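PDB 5FQ0: KDGF from Halomonas sp., which probably catalyses the opening of unsaturated monouronate sugars to linear ketonised products during pectin and alginate breakdown. Local coordinates for residues His53-Tyr58 and Asp102-Arg107; Val37-Gly42 and Ser98-Leu103; Gly57-Gly62 and Leu75-Ala80. All blocks are in the same frame, centred on the assembly; numbering follows the deposited sequence.

Contact 1 of 3, residues His53-Tyr58 and Asp102-Arg107. With NI (nickel (II) ion), chain H.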
ATOM      1  N   HIS B  53       6.222  10.742 -11.021  1.00 25.61           N
ATOM      2  CA  HIS B  53       5.528  10.010  -9.935  1.00 23.57           C
ATOM      3  C   HIS B  53       6.493   9.405  -8.912  1.00 22.03           C
ATOM      4  O   HIS B  53       7.498   8.765  -9.297  1.00 22.50           O
ATOM      5  CB  HIS B  53       4.667   8.883 -10.542  1.00 21.80           C
ATOM      6  CG  HIS B  53       3.614   9.358 -11.491  1.00 23.66           C
ATOM      7  ND1 HIS B  53       3.858   9.608 -12.827  1.00 23.64           N
ATOM      8  CD2 HIS B  53       2.292   9.589 -11.300  1.00 23.41           C
ATOM      9  CE1 HIS B  53       2.739   9.979 -13.416  1.00 24.33           C
ATOM     10  NE2 HIS B  53       1.771   9.973 -12.511  1.00 25.48           N
ATOM     11  N   ASP B  54       6.202   9.581  -7.621  1.00 20.77           N
ATOM     12  CA  ASP B  54       6.893   8.798  -6.587  1.00 21.41           C
ATOM     13  C   ASP B  54       6.189   7.436  -6.555  1.00 24.09           C
ATOM     14  O   ASP B  54       5.002   7.342  -6.877  1.00 26.18           O
ATOM     15  CB  ASP B  54       6.785   9.436  -5.184  1.00 20.96           C
ATOM     16  CG  ASP B  54       7.489  10.794  -5.078  1.00 21.91           C
ATOM     17  OD1 ASP B  54       8.514  11.004  -5.776  1.00 20.27           O
ATOM     18  OD2 ASP B  54       7.073  11.617  -4.234  1.00 21.10           O
ATOM     19  N   GLN B  55       6.930   6.391  -6.204  1.00 23.37           N
ATOM     20  CA  GLN B  55       6.412   5.038  -6.164  1.00 21.32           C
ATOM     21  C   GLN B  55       6.877   4.340  -4.895  1.00 21.88           C
ATOM     22  O   GLN B  55       8.051   4.461  -4.492  1.00 23.05           O
ATOM     23  CB  GLN B  55       6.843   4.220  -7.370  1.00 21.23           C
ATOM     24  CG  GLN B  55       6.140   2.852  -7.370  1.00 20.76           C
ATOM     25  CD  GLN B  55       6.510   2.035  -8.563  1.00 22.24           C
ATOM     26  OE1 GLN B  55       6.855   2.598  -9.588  1.00 21.90           O
ATOM     27  NE2 GLN B  55       6.444   0.687  -8.450  1.00 21.29           N
ATOM     28  N   ILE B  56       5.950   3.634  -4.244  1.00 21.18           N
ATOM     29  CA  ILE B  56       6.314   2.646  -3.236  1.00 20.72           C
ATOM     30  C   ILE B  56       5.800   1.292  -3.710  1.00 22.07           C
ATOM     31  O   ILE B  56       4.652   1.185  -4.182  1.00 22.19           O
ATOM     32  CB  ILE B  56       5.764   3.020  -1.817  1.00 23.27           C
ATOM     33  CG1 ILE B  56       6.522   4.250  -1.257  1.00 21.80           C
ATOM     34  CG2 ILE B  56       5.918   1.845  -0.822  1.00 19.27           C
ATOM     35  CD1 ILE B  56       5.892   4.856  -0.031  1.00 23.54           C
ATOM     36  N   GLY B  57       6.625   0.252  -3.589  1.00 20.44           N
ATOM     37  CA  GLY B  57       6.162  -1.129  -3.810  1.00 19.57           C
ATOM     38  C   GLY B  57       6.148  -1.890  -2.496  1.00 20.79           C
ATOM     39  O   GLY B  57       7.185  -2.087  -1.841  1.00 21.49           O
ATOM     40  N   TYR B  58       4.962  -2.276  -2.051  1.00 20.55           N
ATOM     41  CA  TYR B  58       4.833  -3.027  -0.825  1.00 20.03           C
ATOM     42  C   TYR B  58       4.495  -4.496  -1.157  1.00 20.41           C
ATOM     43  O   TYR B  58       3.481  -4.767  -1.840  1.00 21.89           O
ATOM     44  CB  TYR B  58       3.731  -2.403   0.021  1.00 22.63           C
ATOM     45  CG  TYR B  58       3.583  -3.097   1.361  1.00 25.09           C
ATOM     46  CD1 TYR B  58       2.745  -4.215   1.507  1.00 28.90           C
ATOM     47  CD2 TYR B  58       4.290  -2.654   2.466  1.00 25.04           C
ATOM     48  CE1 TYR B  58       2.616  -4.855   2.727  1.00 27.36           C
ATOM     49  CE2 TYR B  58       4.145  -3.262   3.691  1.00 26.08           C
ATOM     50  CZ  TYR B  58       3.321  -4.363   3.809  1.00 27.73           C
ATOM     51  OH  TYR B  58       3.215  -4.984   5.021  1.00 29.72           O
ATOM     52  N   ASP B 102       1.713  -1.580  -5.793  1.00 19.96           N
ATOM     53  CA  ASP B 102       2.406  -0.369  -6.215  1.00 21.12           C
ATOM     54  C   ASP B 102       1.573   0.845  -5.810  1.00 21.34           C
ATOM     55  O   ASP B 102       0.390   0.924  -6.156  1.00 19.88           O
ATOM     56  CB  ASP B 102       2.633  -0.349  -7.725  1.00 21.90           C
ATOM     57  CG  ASP B 102       3.750  -1.261  -8.148  1.00 22.98           C
ATOM     58  OD1 ASP B 102       4.701  -1.459  -7.354  1.00 20.32           O
ATOM     59  OD2 ASP B 102       3.673  -1.733  -9.292  1.00 25.40           O
ATOM     60  N   LEU B 103       2.208   1.771  -5.086  1.00 22.05           N
ATOM     61  CA  LEU B 103       1.583   3.008  -4.596  1.00 23.32           C
ATOM     62  C   LEU B 103       2.226   4.212  -5.293  1.00 24.58           C
ATOM     63  O   LEU B 103       3.449   4.258  -5.427  1.00 22.87           O
ATOM     64  CB  LEU B 103       1.781   3.114  -3.073  1.00 23.53           C
ATOM     65  CG  LEU B 103       1.673   1.717  -2.433  1.00 25.90           C
ATOM     66  CD1 LEU B 103       2.224   1.728  -1.033  1.00 26.10           C
ATOM     67  CD2 LEU B 103       0.215   1.252  -2.438  1.00 27.65           C
ATOM     68  N   PHE B 104       1.415   5.179  -5.711  1.00 21.93           N
ATOM     69  CA  PHE B 104       1.905   6.308  -6.515  1.00 22.91           C
ATOM     70  C   PHE B 104       1.367   7.640  -6.012  1.00 24.46           C
ATOM     71  O   PHE B 104       0.260   7.707  -5.477  1.00 22.11           O
ATOM     72  CB  PHE B 104       1.505   6.179  -8.002  1.00 21.58           C
ATOM     73  CG  PHE B 104       2.073   4.963  -8.707  1.00 21.45           C
ATOM     74  CD1 PHE B 104       3.341   4.999  -9.294  1.00 21.71           C
ATOM     75  CD2 PHE B 104       1.315   3.791  -8.805  1.00 19.65           C
ATOM     76  CE1 PHE B 104       3.834   3.894  -9.975  1.00 22.11           C
ATOM     77  CE2 PHE B 104       1.794   2.676  -9.456  1.00 20.47           C
ATOM     78  CZ  PHE B 104       3.067   2.718 -10.049  1.00 23.64           C
ATOM     79  N   SER B 105       2.164   8.696  -6.181  1.00 25.02           N
ATOM     80  CA  SER B 105       1.692  10.065  -6.051  1.00 23.68           C
ATOM     81  C   SER B 105       2.411  10.856  -7.152  1.00 25.19           C
ATOM     82  O   SER B 105       3.635  10.754  -7.268  1.00 23.69           O
ATOM     83  CB  SER B 105       2.025  10.648  -4.690  1.00 23.07           C
ATOM     84  OG  SER B 105       1.540  11.993  -4.624  1.00 21.14           O
ATOM     85  N   PRO B 106       1.672  11.583  -7.997  1.00 25.49           N
ATOM     86  CA  PRO B 106       0.210  11.582  -7.988  1.00 25.15           C
ATOM     87  C   PRO B 106      -0.306  10.290  -8.600  1.00 25.75           C
ATOM     88  O   PRO B 106       0.441   9.315  -8.719  1.00 24.58           O
ATOM     89  CB  PRO B 106      -0.146  12.794  -8.882  1.00 25.11           C
ATOM     90  CG  PRO B 106       1.012  12.922  -9.812  1.00 23.26           C
ATOM     91  CD  PRO B 106       2.218  12.564  -8.962  1.00 24.79           C
ATOM     92  N   ARG B 107      -1.573  10.245  -8.957  1.00 25.27           N
ATOM     93  CA  ARG B 107      -2.084   8.999  -9.493  1.00 26.23           C
ATOM     94  C   ARG B 107      -1.552   8.840 -10.923  1.00 26.81           C
ATOM     95  O   ARG B 107      -1.192   9.849 -11.554  1.00 23.08           O
ATOM     96  CB  ARG B 107      -3.606   8.961  -9.440  1.00 27.93           C
ATOM     97  CG  ARG B 107      -4.292   9.636 -10.580  1.00 26.85           C
ATOM     98  CD  ARG B 107      -5.747   9.200 -10.723  1.00 27.05           C
ATOM     99  NE  ARG B 107      -6.426  10.321 -11.342  1.00 27.85           N
ATOM    100  CZ  ARG B 107      -7.586  10.847 -10.932  1.00 30.99           C
ATOM    101  NH1 ARG B 107      -8.307  10.312  -9.937  1.00 30.54           N
ATOM    102  NH2 ARG B 107      -8.032  11.914 -11.537  1.00 28.63           N
TER
HETATM  103 NI    NI H1113       7.648   2.150 -11.576  1.00 25.72          NI

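Contact 2 of 3, residues Val37-Gly42 and Ser98-Leu103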
ATOM      1  N   VAL B  37      -0.499  -5.666  -8.169  1.00 19.82           N
ATOM      2  CA  VAL B  37       0.142  -6.269  -9.364  1.00 18.94           C
ATOM      3  C   VAL B  37       0.594  -7.717  -9.071  1.00 19.19           C
ATOM      4  O   VAL B  37       1.296  -7.992  -8.087  1.00 18.21           O
ATOM      5  CB  VAL B  37       1.349  -5.429  -9.893  1.00 21.09           C
ATOM      6  CG1 VAL B  37       1.790  -5.912 -11.296  1.00 19.51           C
ATOM      7  CG2 VAL B  37       0.997  -3.934  -9.929  1.00 20.41           C
ATOM      8  N   LYS B  38       0.162  -8.637  -9.930  1.00 19.48           N
ATOM      9  CA  LYS B  38       0.463 -10.062  -9.797  1.00 20.18           C
ATOM     10  C   LYS B  38       1.440 -10.525 -10.876  1.00 23.26           C
ATOM     11  O   LYS B  38       1.153 -10.399 -12.082  1.00 24.26           O
ATOM     12  CB  LYS B  38      -0.823 -10.889  -9.924  1.00 19.93           C
ATOM     13  CG  LYS B  38      -0.604 -12.395  -9.745  1.00 19.76           C
ATOM     14  CD  LYS B  38      -1.918 -13.135  -9.556  1.00 20.37           C
ATOM     15  CE  LYS B  38      -2.880 -12.939 -10.731  1.00 23.14           C
ATOM     16  NZ  LYS B  38      -2.526 -13.653 -11.973  1.00 23.90           N
ATOM     17  N   PHE B  39       2.552 -11.118 -10.430  1.00 22.62           N
ATOM     18  CA  PHE B  39       3.591 -11.602 -11.320  1.00 23.14           C
ATOM     19  C   PHE B  39       3.607 -13.130 -11.290  1.00 22.62           C
ATOM     20  O   PHE B  39       3.530 -13.728 -10.243  1.00 23.61           O
ATOM     21  CB  PHE B  39       4.958 -11.145 -10.793  1.00 21.91           C
ATOM     22  CG  PHE B  39       5.288  -9.707 -11.059  1.00 23.25           C
ATOM     23  CD1 PHE B  39       4.565  -8.683 -10.467  1.00 23.01           C
ATOM     24  CD2 PHE B  39       6.411  -9.382 -11.854  1.00 23.23           C
ATOM     25  CE1 PHE B  39       4.922  -7.355 -10.693  1.00 24.07           C
ATOM     26  CE2 PHE B  39       6.756  -8.065 -12.100  1.00 25.43           C
ATOM     27  CZ  PHE B  39       6.020  -7.049 -11.517  1.00 24.98           C
ATOM     28  N   ASP B  40       3.717 -13.743 -12.455  1.00 25.41           N
ATOM     29  CA  ASP B  40       4.121 -15.124 -12.555  1.00 26.55           C
ATOM     30  C   ASP B  40       5.580 -15.193 -12.133  1.00 26.07           C
ATOM     31  O   ASP B  40       6.296 -14.189 -12.173  1.00 25.91           O
ATOM     32  CB  ASP B  40       4.013 -15.553 -14.009  1.00 26.61           C
ATOM     33  CG  ASP B  40       2.589 -15.642 -14.470  1.00 28.93           C
ATOM     34  OD1 ASP B  40       1.644 -15.534 -13.647  1.00 26.88           O
ATOM     35  OD2 ASP B  40       2.421 -15.877 -15.662  1.00 28.37           O
ATOM     36  N   ARG B  41       6.018 -16.368 -11.696  1.00 24.52           N
ATOM     37  CA  ARG B  41       7.417 -16.548 -11.326  1.00 24.99           C
ATOM     38  C   ARG B  41       8.355 -16.231 -12.509  1.00 25.21           C
ATOM     39  O   ARG B  41       8.112 -16.634 -13.645  1.00 25.07           O
ATOM     40  CB  ARG B  41       7.609 -17.966 -10.829  1.00 26.63           C
ATOM     41  CG  ARG B  41       9.026 -18.450 -10.756  1.00 29.29           C
ATOM     42  CD  ARG B  41       8.882 -19.884 -11.208  1.00 36.40           C
ATOM     43  NE  ARG B  41       9.005 -20.822 -10.131  1.00 34.89           N
ATOM     44  CZ  ARG B  41       8.564 -22.074 -10.146  1.00 32.82           C
ATOM     45  NH1 ARG B  41       7.867 -22.582 -11.153  1.00 32.48           N
ATOM     46  NH2 ARG B  41       8.835 -22.820  -9.103  1.00 37.23           N
ATOM     47  N   GLY B  42       9.397 -15.454 -12.257  1.00 25.14           N
ATOM     48  CA  GLY B  42      10.313 -15.094 -13.343  1.00 24.80           C
ATOM     49  C   GLY B  42       9.815 -13.994 -14.286  1.00 28.34           C
ATOM     50  O   GLY B  42      10.536 -13.635 -15.216  1.00 25.73           O
ATOM     51  N   SER B  98       3.303 -13.916  -7.234  1.00 21.20           N
ATOM     52  CA  SER B  98       3.904 -12.955  -6.318  1.00 21.06           C
ATOM     53  C   SER B  98       3.093 -11.633  -6.440  1.00 21.02           C
ATOM     54  O   SER B  98       2.801 -11.188  -7.551  1.00 20.23           O
ATOM     55  CB  SER B  98       5.370 -12.715  -6.660  1.00 21.88           C
ATOM     56  OG  SER B  98       6.131 -13.874  -6.367  1.00 24.49           O
ATOM     57  N   LEU B  99       2.716 -11.038  -5.307  1.00 20.10           N
ATOM     58  CA  LEU B  99       1.872  -9.831  -5.325  1.00 20.27           C
ATOM     59  C   LEU B  99       2.596  -8.641  -4.742  1.00 19.46           C
ATOM     60  O   LEU B  99       3.198  -8.744  -3.678  1.00 19.37           O
ATOM     61  CB  LEU B  99       0.575 -10.064  -4.517  1.00 21.27           C
ATOM     62  CG  LEU B  99      -0.341 -11.211  -4.958  1.00 20.98           C
ATOM     63  CD1 LEU B  99      -1.519 -11.355  -3.966  1.00 23.44           C
ATOM     64  CD2 LEU B  99      -0.864 -10.912  -6.337  1.00 21.52           C
ATOM     65  N   VAL B 100       2.537  -7.510  -5.441  1.00 19.44           N
ATOM     66  CA  VAL B 100       3.098  -6.264  -4.905  1.00 18.41           C
ATOM     67  C   VAL B 100       2.015  -5.179  -5.049  1.00 19.76           C
ATOM     68  O   VAL B 100       1.311  -5.097  -6.062  1.00 20.20           O
ATOM     69  CB  VAL B 100       4.467  -5.890  -5.576  1.00 18.02           C
ATOM     70  CG1 VAL B 100       4.346  -5.772  -7.109  1.00 16.71           C
ATOM     71  CG2 VAL B 100       5.098  -4.629  -4.957  1.00 17.04           C
ATOM     72  N   ILE B 101       1.875  -4.360  -4.022  1.00 20.50           N
ATOM     73  CA  ILE B 101       0.994  -3.199  -4.116  1.00 22.37           C
ATOM     74  C   ILE B 101       1.887  -2.045  -4.554  1.00 21.40           C
ATOM     75  O   ILE B 101       2.780  -1.624  -3.781  1.00 19.34           O
ATOM     76  CB  ILE B 101       0.307  -2.884  -2.760  1.00 22.53           C
ATOM     77  CG1 ILE B 101      -0.273  -4.136  -2.128  1.00 26.17           C
ATOM     78  CG2 ILE B 101      -0.837  -1.914  -2.975  1.00 24.64           C
ATOM     79  CD1 ILE B 101      -1.215  -4.908  -3.039  1.00 27.94           C
ATOM     80  N   ASP B 102       1.713  -1.580  -5.793  1.00 19.96           N
ATOM     81  CA  ASP B 102       2.406  -0.369  -6.215  1.00 21.12           C
ATOM     82  C   ASP B 102       1.573   0.845  -5.810  1.00 21.34           C
ATOM     83  O   ASP B 102       0.390   0.924  -6.156  1.00 19.88           O
ATOM     84  CB  ASP B 102       2.633  -0.349  -7.725  1.00 21.90           C
ATOM     85  CG  ASP B 102       3.750  -1.261  -8.148  1.00 22.98           C
ATOM     86  OD1 ASP B 102       4.701  -1.459  -7.354  1.00 20.32           O
ATOM     87  OD2 ASP B 102       3.673  -1.733  -9.292  1.00 25.40           O
ATOM     88  N   LEU B 103       2.208   1.771  -5.086  1.00 22.05           N
ATOM     89  CA  LEU B 103       1.583   3.008  -4.596  1.00 23.32           C
ATOM     90  C   LEU B 103       2.226   4.212  -5.293  1.00 24.58           C
ATOM     91  O   LEU B 103       3.449   4.258  -5.427  1.00 22.87           O
ATOM     92  CB  LEU B 103       1.781   3.114  -3.073  1.00 23.53           C
ATOM     93  CG  LEU B 103       1.673   1.717  -2.433  1.00 25.90           C
ATOM     94  CD1 LEU B 103       2.224   1.728  -1.033  1.00 26.10           C
ATOM     95  CD2 LEU B 103       0.215   1.252  -2.438  1.00 27.65           C
TER

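Contact 3 of 3, residues Gly57-Gly62 and Leu75-Ala80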
ATOM      1  N   GLY B  57       6.625   0.252  -3.589  1.00 20.44           N
ATOM      2  CA  GLY B  57       6.162  -1.129  -3.810  1.00 19.57           C
ATOM      3  C   GLY B  57       6.148  -1.890  -2.496  1.00 20.79           C
ATOM      4  O   GLY B  57       7.185  -2.087  -1.841  1.00 21.49           O
ATOM      5  N   TYR B  58       4.962  -2.276  -2.051  1.00 20.55           N
ATOM      6  CA  TYR B  58       4.833  -3.027  -0.825  1.00 20.03           C
ATOM      7  C   TYR B  58       4.495  -4.496  -1.157  1.00 20.41           C
ATOM      8  O   TYR B  58       3.481  -4.767  -1.840  1.00 21.89           O
ATOM      9  CB  TYR B  58       3.731  -2.403   0.021  1.00 22.63           C
ATOM     10  CG  TYR B  58       3.583  -3.097   1.361  1.00 25.09           C
ATOM     11  CD1 TYR B  58       2.745  -4.215   1.507  1.00 28.90           C
ATOM     12  CD2 TYR B  58       4.290  -2.654   2.466  1.00 25.04           C
ATOM     13  CE1 TYR B  58       2.616  -4.855   2.727  1.00 27.36           C
ATOM     14  CE2 TYR B  58       4.145  -3.262   3.691  1.00 26.08           C
ATOM     15  CZ  TYR B  58       3.321  -4.363   3.809  1.00 27.73           C
ATOM     16  OH  TYR B  58       3.215  -4.984   5.021  1.00 29.72           O
ATOM     17  N   VAL B  59       5.336  -5.429  -0.696  1.00 19.21           N
ATOM     18  CA  VAL B  59       5.225  -6.843  -1.053  1.00 18.66           C
ATOM     19  C   VAL B  59       4.224  -7.513  -0.118  1.00 19.82           C
ATOM     20  O   VAL B  59       4.349  -7.494   1.142  1.00 18.35           O
ATOM     21  CB  VAL B  59       6.579  -7.612  -1.033  1.00 18.76           C
ATOM     22  CG1 VAL B  59       6.363  -9.092  -1.391  1.00 17.95           C
ATOM     23  CG2 VAL B  59       7.594  -6.933  -1.973  1.00 19.62           C
ATOM     24  N   VAL B  60       3.218  -8.115  -0.724  1.00 19.82           N
ATOM     25  CA  VAL B  60       2.228  -8.810   0.119  1.00 22.50           C
ATOM     26  C   VAL B  60       2.196 -10.339  -0.022  1.00 22.44           C
ATOM     27  O   VAL B  60       1.700 -11.005   0.875  1.00 23.27           O
ATOM     28  CB  VAL B  60       0.811  -8.238   0.009  1.00 24.44           C
ATOM     29  CG1 VAL B  60       0.788  -6.721   0.132  1.00 23.92           C
ATOM     30  CG2 VAL B  60       0.096  -8.698  -1.236  1.00 24.89           C
ATOM     31  N   GLN B  61       2.717 -10.880  -1.120  1.00 21.13           N
ATOM     32  CA  GLN B  61       2.740 -12.343  -1.347  1.00 23.82           C
ATOM     33  C   GLN B  61       3.905 -12.705  -2.283  1.00 24.02           C
ATOM     34  O   GLN B  61       4.256 -11.920  -3.174  1.00 23.59           O
ATOM     35  CB  GLN B  61       1.384 -12.843  -1.913  1.00 22.20           C
ATOM     36  CG  GLN B  61       1.226 -14.362  -2.011  1.00 27.08           C
ATOM     37  CD  GLN B  61      -0.195 -14.754  -2.437  1.00 30.47           C
ATOM     38  OE1 GLN B  61      -1.090 -14.814  -1.597  1.00 32.71           O
ATOM     39  NE2 GLN B  61      -0.414 -14.969  -3.746  1.00 27.48           N
ATOM     40  N   GLY B  62       4.485 -13.889  -2.076  1.00 24.30           N
ATOM     41  CA  GLY B  62       5.605 -14.374  -2.894  1.00 24.61           C
ATOM     42  C   GLY B  62       6.866 -13.618  -2.501  1.00 25.45           C
ATOM     43  O   GLY B  62       7.077 -13.348  -1.325  1.00 26.75           O
ATOM     44  N   LEU B  75      13.023  -9.211  -1.602  1.00 23.89           N
ATOM     45  CA  LEU B  75      11.952  -8.681  -0.726  1.00 22.73           C
ATOM     46  C   LEU B  75      10.842  -9.709  -0.613  1.00 23.18           C
ATOM     47  O   LEU B  75      10.394 -10.265  -1.622  1.00 24.22           O
ATOM     48  CB  LEU B  75      11.382  -7.366  -1.289  1.00 21.51           C
ATOM     49  CG  LEU B  75      12.341  -6.176  -1.471  1.00 21.42           C
ATOM     50  CD1 LEU B  75      11.535  -4.948  -1.841  1.00 21.42           C
ATOM     51  CD2 LEU B  75      13.197  -5.864  -0.237  1.00 21.87           C
ATOM     52  N   SER B  76      10.416  -9.983   0.615  1.00 23.64           N
ATOM     53  CA  SER B  76       9.325 -10.940   0.840  1.00 24.89           C
ATOM     54  C   SER B  76       8.121 -10.182   1.478  1.00 22.95           C
ATOM     55  O   SER B  76       8.226  -8.958   1.658  1.00 20.52           O
ATOM     56  CB  SER B  76       9.861 -12.075   1.701  1.00 27.74           C
ATOM     57  OG  SER B  76      10.319 -11.524   2.912  1.00 33.20           O
ATOM     58  N   PRO B  77       6.976 -10.879   1.761  1.00 23.41           N
ATOM     59  CA  PRO B  77       5.758 -10.227   2.281  1.00 22.91           C
ATOM     60  C   PRO B  77       6.038  -9.337   3.453  1.00 22.95           C
ATOM     61  O   PRO B  77       6.645  -9.777   4.414  1.00 22.03           O
ATOM     62  CB  PRO B  77       4.904 -11.422   2.740  1.00 24.19           C
ATOM     63  CG  PRO B  77       5.235 -12.462   1.710  1.00 23.22           C
ATOM     64  CD  PRO B  77       6.751 -12.339   1.620  1.00 22.33           C
ATOM     65  N   GLY B  78       5.611  -8.078   3.385  1.00 22.49           N
ATOM     66  CA  GLY B  78       5.890  -7.179   4.498  1.00 21.26           C
ATOM     67  C   GLY B  78       7.038  -6.225   4.208  1.00 21.85           C
ATOM     68  O   GLY B  78       7.107  -5.159   4.821  1.00 21.68           O
ATOM     69  N   ASP B  79       7.921  -6.579   3.269  1.00 21.35           N
ATOM     70  CA  ASP B  79       9.013  -5.682   2.884  1.00 20.22           C
ATOM     71  C   ASP B  79       8.583  -4.706   1.822  1.00 20.13           C
ATOM     72  O   ASP B  79       7.573  -4.940   1.127  1.00 22.00           O
ATOM     73  CB  ASP B  79      10.251  -6.451   2.366  1.00 20.54           C
ATOM     74  CG  ASP B  79      10.824  -7.452   3.381  1.00 21.60           C
ATOM     75  OD1 ASP B  79      10.711  -7.287   4.617  1.00 20.79           O
ATOM     76  OD2 ASP B  79      11.419  -8.433   2.901  1.00 23.00           O
ATOM     77  N   ALA B  80       9.347  -3.623   1.646  1.00 19.04           N
ATOM     78  CA  ALA B  80       8.987  -2.622   0.629  1.00 20.65           C
ATOM     79  C   ALA B  80      10.189  -1.905  -0.005  1.00 21.16           C
ATOM     80  O   ALA B  80      11.294  -1.935   0.536  1.00 23.07           O
ATOM     81  CB  ALA B  80       8.010  -1.602   1.219  1.00 21.26           C
TER
HETATM   82  O   HOH W   1       5.421  -4.342   6.664  1.00 27.39           O

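Contact 1 of 3, residues His53-Tyr58 and Asp102-Arg107
This is an antiparallel pairing of neighbouring strands 54-61 and 98-105 in the larger sheet of a cupin beta-barrel, where the sheet supplies one ligand, Q55, to the nickel site. Four backbone hydrogen bonds tie D54 to S105 and I56 to L103, the straightest from L103 N to I56 O (2.7 Å, 167°). On the metal face, Q55 has CG anti to its backbone N and an extended chain, so that OE1 binds nickel at 2.2 Å; H48, H50 and H89 are further ligands. The other amide branch, NE2, makes a weak, bent bond to D102 OD1 (3.0 Å) and also hydrogen-bonds a bound citrate, probably from the crystallisation liquor. F104 lies alongside, pointing the same way, its ring plane turned 49° from the amide and its CE1 3.3 Å from Q55 OE1. An alanine in place of F104 would remove this flank and probably loosen the setting of Q55. On the opposite face, I56 CG2 meets L103 CD1 at 3.7 Å, and both residues pack on the neighbouring subunit. Just before strand 54-61, H53 turns its ring edge to the carbonyls of P106 and R107, which follow strand 98-105, its NE2 weakly bonding R107 O (3.1 Å).

Contact 2 of 3, residues Val37-Gly42 and Ser98-Leu103
The dense side of this strand pairing is the one carrying V37, F39, S98 and V100, all buried. V100 puts CG1 in the crowded position between its own backbone N and carbonyl carbon (chi1 57°), and that branch is the one that does the touching: it stands 4.1 Å from V37 CB and, crossing obliquely, 4.0 Å from F39 CE1. The F39 ring also turns an edge toward S98 O, while F64 of strand 64-68 meets it edge-to-face. At the far end of this side V37 sends CG2, beside its backbone N, to within 3.5 Å of D102 OD2, so a methyl group borders one oxygen of the carboxylate. Beneath the side chains, strands 32-39 and 98-105 run antiparallel in the cupin barrel, held by two hydrogen-bonded pairs with two bonds each: V37 with V100, and F39 with S98. V37 N meets V100 O nearly along the C=O axis, and F39 N reaches S98 O at 2.9 Å with an angle of 171°. Because F64 comes from the other sheet, touching S98 and V100 as well as F39, this face belongs to the packing between the two sheets. The reverse side is thinner. There K38 and L99 lie side by side, both partly exposed, and a single branch carries the contact: L99 CD2 rests 3.6 Å from K38 CB and follows the chain to CG. K38 then bends at chi3 and chi4, away from L99, to bring NZ to Q22 OE1 and into a cation-pi contact with W14. Beyond F39 the pairing ends; D40 and R41 are exposed and swing clear of strand 98-105, and the last bond before they do so, from S98 N to F39 O, is bent to 140°.

Contact 3 of 3, residues Gly57-Gly62 and Leu75-Ala80
A type II beta turn, S76 to D79, is docked against the end of strand 54-61 of the cupin barrel. The main bump is V59, which enters the hollow curved around it by L75, S76 and D79: CB lies 3.4 Å from S76 O, CG1 leans on the carbonyl of S76, and CG2 reaches L75 CB at 3.9 Å. The V59 backbone grips the turn at two points, N bonding D79 O and O receiving G78 N at 2.6 Å, both nearly straight. P77 is the answering bump. Its ring fits the bend that the strand makes at V60 and Q61, a classic beta bulge facing L99, with CB near V60 O and CD 3.1 Å from G62 O. G78 has backbone angles that would jam a CB against the P77 carbonyl, and its bare CA lies 3.5 Å from Y58 OH. D79 braces the turn from within: OD2 takes S76 N (2.9 Å) and S76 OG from above the carboxylate plane, while OD1 bonds the backbone of the neighbouring subunit. Further along, A80 CB packs on Y58 CD2. At the tip of Y58 a water 2.8 Å from OH donates to G78 O at 2.6 Å.

Strands 32-39, 98-105 and 54-61 adjoin in one antiparallel sheet: contact 2 seals the first seam and contact 1 the second, sharing D102 and L103, centres 14 Å apart. Contact 3 continues down strand 54-61, centred 14 Å from contact 1 and 9 Å from contact 2, and leads to strand 80-83, outermost within this chain. Probable hydrogen bonds join contact 2 to both others (I101 N to Y58 O) and to contact 3 (L99 N to Q61 O). Along the chain the order is 37-42, 53-62, 75-80, 98-107, so contact 2 encloses contact 3. One face of the sheet looks to the nickel and the other, at I56 and L103, to the second subunit, with which A80 pairs across the interface.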